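Local coordinates for hyaluronidase (Thermobaculum terrenum, PDB 5DIY), which probably removes O-linked N-acetylglucosamine from modified proteins as a hexosaminidase of glycoside hydrolase family 84, at residues Gln332-Ala336 with Ser337-Glu341; Ala389-Thr392 with Phe393-Phe397; Thr98-Arg101 with Lys102-Phe106. One frame throughout, in Å; residues are numbered along the deposited sequence.

Contact 1 (Gln332-Ala336 with Ser337-Glu341)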
loop_
_atom_site.group_PDB
_atom_site.type_symbol
_atom_site.label_atom_id
_atom_site.label_comp_id
_atom_site.label_asym_id
_atom_site.label_seq_id
_atom_site.Cartn_x
_atom_site.Cartn_y
_atom_site.Cartn_z
ATOM N N GLN C 332 25.676 -4.949 -18.927
ATOM C CA GLN C 332 25.699 -4.500 -20.322
ATOM C C GLN C 332 26.973 -3.703 -20.643
ATOM O O GLN C 332 27.548 -3.863 -21.728
ATOM C CB GLN C 332 24.442 -3.698 -20.677
ATOM C CG GLN C 332 23.194 -4.564 -20.814
ATOM C CD GLN C 332 21.908 -3.759 -20.992
ATOM O OE1 GLN C 332 21.917 -2.526 -20.995
ATOM N NE2 GLN C 332 20.792 -4.461 -21.143
ATOM N N GLU C 333 27.430 -2.869 -19.708
ATOM C CA GLU C 333 28.703 -2.159 -19.910
ATOM C C GLU C 333 29.885 -3.132 -20.004
ATOM O O GLU C 333 30.744 -2.970 -20.866
ATOM C CB GLU C 333 28.964 -1.086 -18.842
ATOM C CG GLU C 333 30.231 -0.289 -19.154
ATOM C CD GLU C 333 30.340 1.029 -18.421
ATOM O OE1 GLU C 333 30.079 1.058 -17.198
ATOM O OE2 GLU C 333 30.710 2.035 -19.078
ATOM N N ASP C 334 29.910 -4.145 -19.140
ATOM C CA ASP C 334 30.919 -5.211 -19.225
ATOM C C ASP C 334 30.967 -5.833 -20.623
ATOM O O ASP C 334 32.037 -5.942 -21.222
ATOM C CB ASP C 334 30.646 -6.319 -18.194
ATOM C CG ASP C 334 31.100 -5.961 -16.796
ATOM O OD1 ASP C 334 31.893 -5.013 -16.619
ATOM O OD2 ASP C 334 30.660 -6.653 -15.863
ATOM N N PHE C 335 29.800 -6.220 -21.143
ATOM C CA PHE C 335 29.716 -6.774 -22.498
ATOM C C PHE C 335 30.181 -5.776 -23.564
ATOM O O PHE C 335 30.882 -6.154 -24.495
ATOM C CB PHE C 335 28.301 -7.289 -22.810
ATOM C CG PHE C 335 27.845 -8.447 -21.942
ATOM C CD1 PHE C 335 28.754 -9.284 -21.264
ATOM C CD2 PHE C 335 26.492 -8.738 -21.841
ATOM C CE1 PHE C 335 28.299 -10.340 -20.483
ATOM C CE2 PHE C 335 26.039 -9.808 -21.071
ATOM C CZ PHE C 335 26.942 -10.607 -20.394
ATOM N N ALA C 336 29.843 -4.503 -23.391
ATOM C CA ALA C 336 30.247 -3.437 -24.317
ATOM C C ALA C 336 31.713 -2.948 -24.172
ATOM O O ALA C 336 32.140 -2.066 -24.931
ATOM C CB ALA C 336 29.290 -2.264 -24.159
ATOM N N SER C 337 32.467 -3.492 -23.212
ATOM C CA SER C 337 33.841 -3.046 -22.924
ATOM C C SER C 337 34.845 -4.205 -22.829
ATOM O O SER C 337 35.866 -4.098 -22.130
ATOM C CB SER C 337 33.858 -2.250 -21.617
ATOM O OG SER C 337 32.867 -1.243 -21.620
ATOM N N PHE C 338 34.563 -5.296 -23.540
ATOM C CA PHE C 338 35.410 -6.503 -23.577
ATOM C C PHE C 338 35.622 -7.209 -22.229
ATOM O O PHE C 338 36.585 -7.954 -22.050
ATOM C CB PHE C 338 36.733 -6.212 -24.318
ATOM C CG PHE C 338 36.683 -6.574 -25.776
ATOM C CD1 PHE C 338 35.761 -5.954 -26.621
ATOM C CD2 PHE C 338 37.520 -7.560 -26.303
ATOM C CE1 PHE C 338 35.680 -6.297 -27.962
ATOM C CE2 PHE C 338 37.448 -7.903 -27.649
ATOM C CZ PHE C 338 36.525 -7.271 -28.478
ATOM N N ARG C 339 34.677 -7.025 -21.306
ATOM C CA ARG C 339 34.717 -7.660 -20.001
ATOM C C ARG C 339 33.631 -8.731 -19.964
ATOM O O ARG C 339 32.760 -8.736 -19.087
ATOM C CB ARG C 339 34.528 -6.613 -18.912
ATOM C CG ARG C 339 35.675 -5.617 -18.828
ATOM C CD ARG C 339 35.622 -4.820 -17.537
ATOM N NE ARG C 339 34.417 -3.990 -17.458
ATOM C CZ ARG C 339 34.307 -2.715 -17.845
ATOM N NH1 ARG C 339 35.331 -2.044 -18.377
ATOM N NH2 ARG C 339 33.139 -2.092 -17.705
ATOM N N PHE C 340 33.725 -9.660 -20.914
ATOM C CA PHE C 340 32.696 -10.690 -21.121
ATOM C C PHE C 340 32.615 -11.645 -19.939
ATOM O O PHE C 340 31.525 -11.976 -19.476
ATOM C CB PHE C 340 32.959 -11.494 -22.400
ATOM C CG PHE C 340 33.189 -10.640 -23.613
ATOM C CD1 PHE C 340 32.151 -9.885 -24.145
ATOM C CD2 PHE C 340 34.447 -10.567 -24.214
ATOM C CE1 PHE C 340 32.354 -9.079 -25.259
ATOM C CE2 PHE C 340 34.654 -9.765 -25.338
ATOM C CZ PHE C 340 33.603 -9.020 -25.860
ATOM N N GLU C 341 33.779 -12.062 -19.452
ATOM C CA GLU C 341 33.870 -12.985 -18.318
ATOM C C GLU C 341 33.256 -12.388 -17.061
ATOM O O GLU C 341 32.578 -13.087 -16.319
ATOM C CB GLU C 341 35.331 -13.386 -18.050
ATOM C CG GLU C 341 35.970 -14.172 -19.192
ATOM C CD GLU C 341 37.296 -14.818 -18.820
ATOM O OE1 GLU C 341 37.984 -14.326 -17.894
ATOM O OE2 GLU C 341 37.654 -15.828 -19.468
HETATM O O HOH W 1 30.634 -2.430 -15.978
#
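Asp334 and Arg339 make the one salt bridge of this turn, and it is strongly one-sided. Arg339 NE lies 2.8 Å from Asp334 OD1 and delivers a nearly straight bond (169°) to the anti side of the carboxylate, somewhat out of its plane. The carboxylate oxygen sits at the edge of the guanidinium, in the guanidinium plane, while the two flat groups stand almost perpendicular, 86° apart. NH2 adds only a weak bond to the same OD1, and a water shared by OD1 and NH2 closes the ring. The other oxygen, OD2, goes to Lys330, so Asp334 is held between two positive charges. Glu333 runs alongside Arg339 without a salt bridge, Glu333 OE1 staying 4.4 Å from Arg339 NH2.

Backbone-directed bonds shape the chain beneath. Asp334 O accepts Ser337 N at 3.2 Å and Arg339 N at 2.9 Å, one from each face of the carbonyl plane. Ser337 OG, swung beside its own backbone N (chi1 -50°), reaches back to Glu333 O at 2.8 Å, and Ser337 CB lies over one face of the Arg339 guanidinium, toward its rim. These bonds, with Phe338 in the left-handed backbone region, form the tight connection between helix 322-336 and helix 340-362, Arg339 being the N-cap position of the latter. This connection lies in a helical bundle far from the sugar-binding site.

The phenylalanines meet backbone carbonyls. Phe340 CE1 comes within 3.4 Å of Phe335 O, while the edge of the Phe335 ring, at CE1, meets Phe340 O at 3.8 Å. Both rings also meet Phe397 of helix 373-398, and Phe335 meets Phe393 as well.

Contact 2 (Ala389-Thr392 with Phe393-Phe397)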
loop_
_atom_site.group_PDB
_atom_site.type_symbol
_atom_site.label_atom_id
_atom_site.label_comp_id
_atom_site.label_asym_id
_atom_site.label_seq_id
_atom_site.Cartn_x
_atom_site.Cartn_y
_atom_site.Cartn_z
ATOM N N ALA C 389 18.790 -16.267 -20.708
ATOM C CA ALA C 389 19.613 -15.142 -21.194
ATOM C C ALA C 389 21.108 -15.419 -21.027
ATOM O O ALA C 389 21.904 -15.082 -21.903
ATOM C CB ALA C 389 19.238 -13.845 -20.490
ATOM N N MET C 390 21.470 -16.027 -19.898
ATOM C CA MET C 390 22.840 -16.481 -19.623
ATOM C C MET C 390 23.359 -17.415 -20.713
ATOM O O MET C 390 24.469 -17.237 -21.223
ATOM C CB MET C 390 22.882 -17.190 -18.263
ATOM C CG MET C 390 24.221 -17.786 -17.849
ATOM S SD MET C 390 25.360 -16.494 -17.361
ATOM C CE MET C 390 26.884 -17.429 -17.276
ATOM N N ILE C 391 22.540 -18.399 -21.068
ATOM C CA ILE C 391 22.902 -19.373 -22.089
ATOM C C ILE C 391 23.082 -18.684 -23.436
ATOM O O ILE C 391 24.040 -18.968 -24.160
ATOM C CB ILE C 391 21.850 -20.501 -22.201
ATOM C CG1 ILE C 391 21.827 -21.337 -20.915
ATOM C CG2 ILE C 391 22.144 -21.408 -23.395
ATOM C CD1 ILE C 391 20.505 -22.030 -20.680
ATOM N N THR C 392 22.166 -17.775 -23.759
ATOM C CA THR C 392 22.206 -17.064 -25.031
ATOM C C THR C 392 23.485 -16.236 -25.165
ATOM O O THR C 392 24.201 -16.373 -26.157
ATOM C CB THR C 392 20.950 -16.185 -25.218
ATOM O OG1 THR C 392 19.786 -17.008 -25.122
ATOM C CG2 THR C 392 20.959 -15.481 -26.574
ATOM N N PHE C 393 23.778 -15.408 -24.159
ATOM C CA PHE C 393 24.994 -14.576 -24.153
ATOM C C PHE C 393 26.288 -15.390 -24.191
ATOM O O PHE C 393 27.209 -15.040 -24.933
ATOM C CB PHE C 393 25.046 -13.643 -22.932
ATOM C CG PHE C 393 24.239 -12.377 -23.069
ATOM C CD1 PHE C 393 24.442 -11.508 -24.136
ATOM C CD2 PHE C 393 23.314 -12.019 -22.090
ATOM C CE1 PHE C 393 23.713 -10.330 -24.250
ATOM C CE2 PHE C 393 22.591 -10.838 -22.190
ATOM C CZ PHE C 393 22.786 -9.994 -23.275
ATOM N N SER C 394 26.361 -16.460 -23.397
ATOM C CA SER C 394 27.547 -17.336 -23.376
ATOM C C SER C 394 27.875 -17.893 -24.766
ATOM O O SER C 394 29.024 -17.889 -25.197
ATOM C CB SER C 394 27.344 -18.506 -22.407
ATOM O OG SER C 394 26.970 -18.058 -21.114
ATOM N N ASN C 395 26.847 -18.361 -25.461
ATOM C CA ASN C 395 27.011 -18.909 -26.806
ATOM C C ASN C 395 27.232 -17.869 -27.891
ATOM O O ASN C 395 27.869 -18.161 -28.902
ATOM C CB ASN C 395 25.842 -19.822 -27.134
ATOM C CG ASN C 395 25.881 -21.081 -26.308
ATOM O OD1 ASN C 395 26.793 -21.871 -26.457
ATOM N ND2 ASN C 395 24.934 -21.253 -25.406
ATOM N N LEU C 396 26.721 -16.661 -27.673
ATOM C CA LEU C 396 27.051 -15.525 -28.520
ATOM C C LEU C 396 28.559 -15.234 -28.482
ATOM O O LEU C 396 29.175 -15.052 -29.537
ATOM C CB LEU C 396 26.251 -14.292 -28.083
ATOM C CG LEU C 396 26.435 -12.995 -28.862
ATOM C CD1 LEU C 396 25.989 -13.165 -30.306
ATOM C CD2 LEU C 396 25.670 -11.870 -28.178
ATOM N N PHE C 397 29.145 -15.208 -27.280
ATOM C CA PHE C 397 30.562 -14.839 -27.113
ATOM C C PHE C 397 31.555 -15.943 -27.487
ATOM O O PHE C 397 32.704 -15.636 -27.811
ATOM C CB PHE C 397 30.853 -14.329 -25.689
ATOM C CG PHE C 397 30.030 -13.124 -25.283
ATOM C CD1 PHE C 397 29.860 -12.036 -26.148
ATOM C CD2 PHE C 397 29.436 -13.064 -24.025
ATOM C CE1 PHE C 397 29.102 -10.932 -25.764
ATOM C CE2 PHE C 397 28.682 -11.965 -23.644
ATOM C CZ PHE C 397 28.513 -10.898 -24.512
#
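Ala389 offers its carbonyl to Phe393, whose N donates an almost linear bond (175°) to Ala389 O. The benzyl group stays near the same oxygen, with Phe393 CD2 3.4 Å from Ala389 O, while the ring packs against Phe335, Leu344 and Phe444 on neighbouring helices.

Met390 O takes two donors from Ser394, which approach from opposite faces of the carbonyl plane: the backbone N at 3.0 Å and the hydroxyl OG at 2.6 Å. OG can do this because it lies beside its own backbone N (chi1 -53°), leaning back along the helix. The Met390 chain, bent at chi2, lays its CE 3.9 Å from Ser394 OG.

Ile391 O repeats the scheme with Asn395. The N and ND2 of Asn395 again come from opposite faces; ND2 is 2.8 Å from Ile391 O, but the bond is bent (131°) and the carbonyl oxygen lies out of the amide plane. Ile391 and Asn395 run side by side, CG2 of Ile391 reaching 3.4 Å from ND2 of Asn395.

Thr392 O receives Leu396 N at 3.0 Å, and Leu396 CB lies close to the same oxygen. Thr392 OG1 instead turns back to Gln388 O.

Thr392, Ser394 and Asn395 thus spend side-chain donors on carbonyls one turn back. Consecutive carbonyls, those of Met390 and Ile391, take such a donor besides the usual N-H; these polar groups find partners within the helix, while Phe393 packs towards helices 340-362 and 440-451.

Contact 3 (Thr98-Arg101 with Lys102-Phe106)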
loop_
_atom_site.group_PDB
_atom_site.type_symbol
_atom_site.label_atom_id
_atom_site.label_comp_id
_atom_site.label_asym_id
_atom_site.label_seq_id
_atom_site.Cartn_x
_atom_site.Cartn_y
_atom_site.Cartn_z
ATOM N N THR C 98 -31.298 8.698 11.245
ATOM C CA THR C 98 -30.932 7.434 10.608
ATOM C C THR C 98 -29.475 7.039 10.912
ATOM O O THR C 98 -29.204 5.879 11.229
ATOM C CB THR C 98 -31.193 7.498 9.086
ATOM O OG1 THR C 98 -32.592 7.733 8.858
ATOM C CG2 THR C 98 -30.768 6.202 8.377
ATOM N N LEU C 99 -28.552 7.998 10.844
ATOM C CA LEU C 99 -27.147 7.734 11.192
ATOM C C LEU C 99 -27.002 7.355 12.668
ATOM O O LEU C 99 -26.278 6.413 13.000
ATOM C CB LEU C 99 -26.256 8.935 10.861
ATOM C CG LEU C 99 -24.736 8.686 10.967
ATOM C CD1 LEU C 99 -23.991 9.294 9.790
ATOM C CD2 LEU C 99 -24.154 9.203 12.275
ATOM N N ILE C 100 -27.712 8.072 13.541
ATOM C CA ILE C 100 -27.693 7.790 14.986
ATOM C C ILE C 100 -28.274 6.406 15.295
ATOM O O ILE C 100 -27.784 5.713 16.192
ATOM C CB ILE C 100 -28.418 8.899 15.800
ATOM C CG1 ILE C 100 -27.662 10.239 15.695
ATOM C CG2 ILE C 100 -28.606 8.501 17.264
ATOM C CD1 ILE C 100 -26.336 10.320 16.428
ATOM N N ARG C 101 -29.297 6.007 14.545
ATOM C CA ARG C 101 -29.882 4.669 14.670
ATOM C C ARG C 101 -28.867 3.593 14.258
ATOM O O ARG C 101 -28.710 2.584 14.946
ATOM C CB ARG C 101 -31.149 4.577 13.816
ATOM C CG ARG C 101 -32.143 3.498 14.228
ATOM C CD ARG C 101 -33.401 3.510 13.355
ATOM N NE ARG C 101 -33.907 4.871 13.135
ATOM C CZ ARG C 101 -33.974 5.521 11.966
ATOM N NH1 ARG C 101 -33.605 4.958 10.809
ATOM N NH2 ARG C 101 -34.436 6.768 11.952
ATOM N N LYS C 102 -28.168 3.832 13.148
ATOM C CA LYS C 102 -27.131 2.917 12.646
ATOM C C LYS C 102 -26.010 2.663 13.664
ATOM O O LYS C 102 -25.585 1.517 13.844
ATOM C CB LYS C 102 -26.541 3.462 11.331
ATOM C CG LYS C 102 -25.429 2.637 10.698
ATOM C CD LYS C 102 -25.818 1.177 10.522
ATOM C CE LYS C 102 -24.914 0.471 9.520
ATOM N NZ LYS C 102 -25.191 0.891 8.115
ATOM N N ILE C 103 -25.541 3.727 14.320
ATOM C CA ILE C 103 -24.430 3.621 15.276
ATOM C C ILE C 103 -24.841 3.246 16.712
ATOM O O ILE C 103 -23.972 2.916 17.517
ATOM C CB ILE C 103 -23.533 4.894 15.292
ATOM C CG1 ILE C 103 -24.257 6.120 15.859
ATOM C CG2 ILE C 103 -23.018 5.199 13.888
ATOM C CD1 ILE C 103 -23.315 7.154 16.429
ATOM N N THR C 104 -26.141 3.295 17.031
ATOM C CA THR C 104 -26.618 3.018 18.398
ATOM C C THR C 104 -26.161 1.664 18.965
ATOM O O THR C 104 -25.683 1.627 20.095
ATOM C CB THR C 104 -28.156 3.182 18.521
ATOM O OG1 THR C 104 -28.489 4.569 18.405
ATOM C CG2 THR C 104 -28.683 2.674 19.862
ATOM N N PRO C 105 -26.298 0.559 18.196
ATOM C CA PRO C 105 -25.758 -0.728 18.689
ATOM C C PRO C 105 -24.292 -0.654 19.151
ATOM O O PRO C 105 -23.928 -1.288 20.142
ATOM C CB PRO C 105 -25.898 -1.656 17.480
ATOM C CG PRO C 105 -27.030 -1.089 16.688
ATOM C CD PRO C 105 -27.018 0.398 16.917
ATOM N N PHE C 106 -23.481 0.147 18.456
ATOM C CA PHE C 106 -22.079 0.353 18.833
ATOM C C PHE C 106 -21.942 1.185 20.100
ATOM O O PHE C 106 -21.124 0.858 20.964
ATOM C CB PHE C 106 -21.281 0.956 17.672
ATOM C CG PHE C 106 -21.233 0.061 16.476
ATOM C CD1 PHE C 106 -20.338 -0.996 16.434
ATOM C CD2 PHE C 106 -22.118 0.235 15.416
ATOM C CE1 PHE C 106 -20.304 -1.852 15.348
ATOM C CE2 PHE C 106 -22.093 -0.622 14.325
ATOM C CZ PHE C 106 -21.185 -1.671 14.292
#
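Thr104 turns its hydroxyl back on Ile100, the two side chains slanting across one another. With its OG1 beside its own backbone N (chi1 -70°), Thr104 OG1 lies 2.6 Å from Ile100 O and donates to it, whereas Ile100 CG2 stays 4.1 Å from that OG1. The backbone N of Thr104 is less well placed, dividing itself between weak bonds to Ile100 O and, at 3.4 Å, to Arg101 O. The neighbouring Pro105 is probably responsible: it has no N-H to give, and its CD sits 3.4 Å from Arg101 O, where an i+4 donor would otherwise arrive. The helix is kinked here. A valine in place of Thr104 would probably leave Ile100 O with only the weak backbone bond, just where the proline already interrupts the pattern.

Ile103 holds CG1 between its backbone N and carbonyl carbon (chi1 68°), which brings Ile103 CG1 to 3.5 Å from Leu99 O and within similar range of Ile100 O. Its branches then meet Leu99 and Ile100 loosely, with Ile100 CD1 4.4 Å from Ile103 CD1, and this apolar flank faces Leu152 of helix 137-153 and Phe80 of strand 77-82.

Lys102 leaves in another direction. Only its CB lies near the preceding turn, 3.4 Å from Leu99 O; bends at chi2 and chi4 (-73°) carry NZ to the carbonyls of Tyr47, Trp52 and Glu54, with Tyr56 adding a cation-pi contact. Such a helix, apolar against strand and neighbouring helix, is the crossover of a beta-alpha-beta unit, here linking strands 77-82 and 113-117 of the (beta/alpha)8 TIM barrel.

Contacts 1 and 2 belong to one helical bundle; the two contacts, centres about 13 Å apart, touch through their phenylalanines. Contact 3 lies on the opposite side of the chain's centre, its centre about 70 Å and 68 Å from theirs, in the catalytic barrel. All three have a hydroxyl donating to the carbonyl four residues back. Contact 1 is a surface turn between two helices and adds a salt bridge and a bridging water to its backbone bonds. Contacts 2 and 3 are partly buried, each within a single helix, and have no salt bridge across their segments; contact 2 has an additional amide donor, contact 3 a proline and a kink.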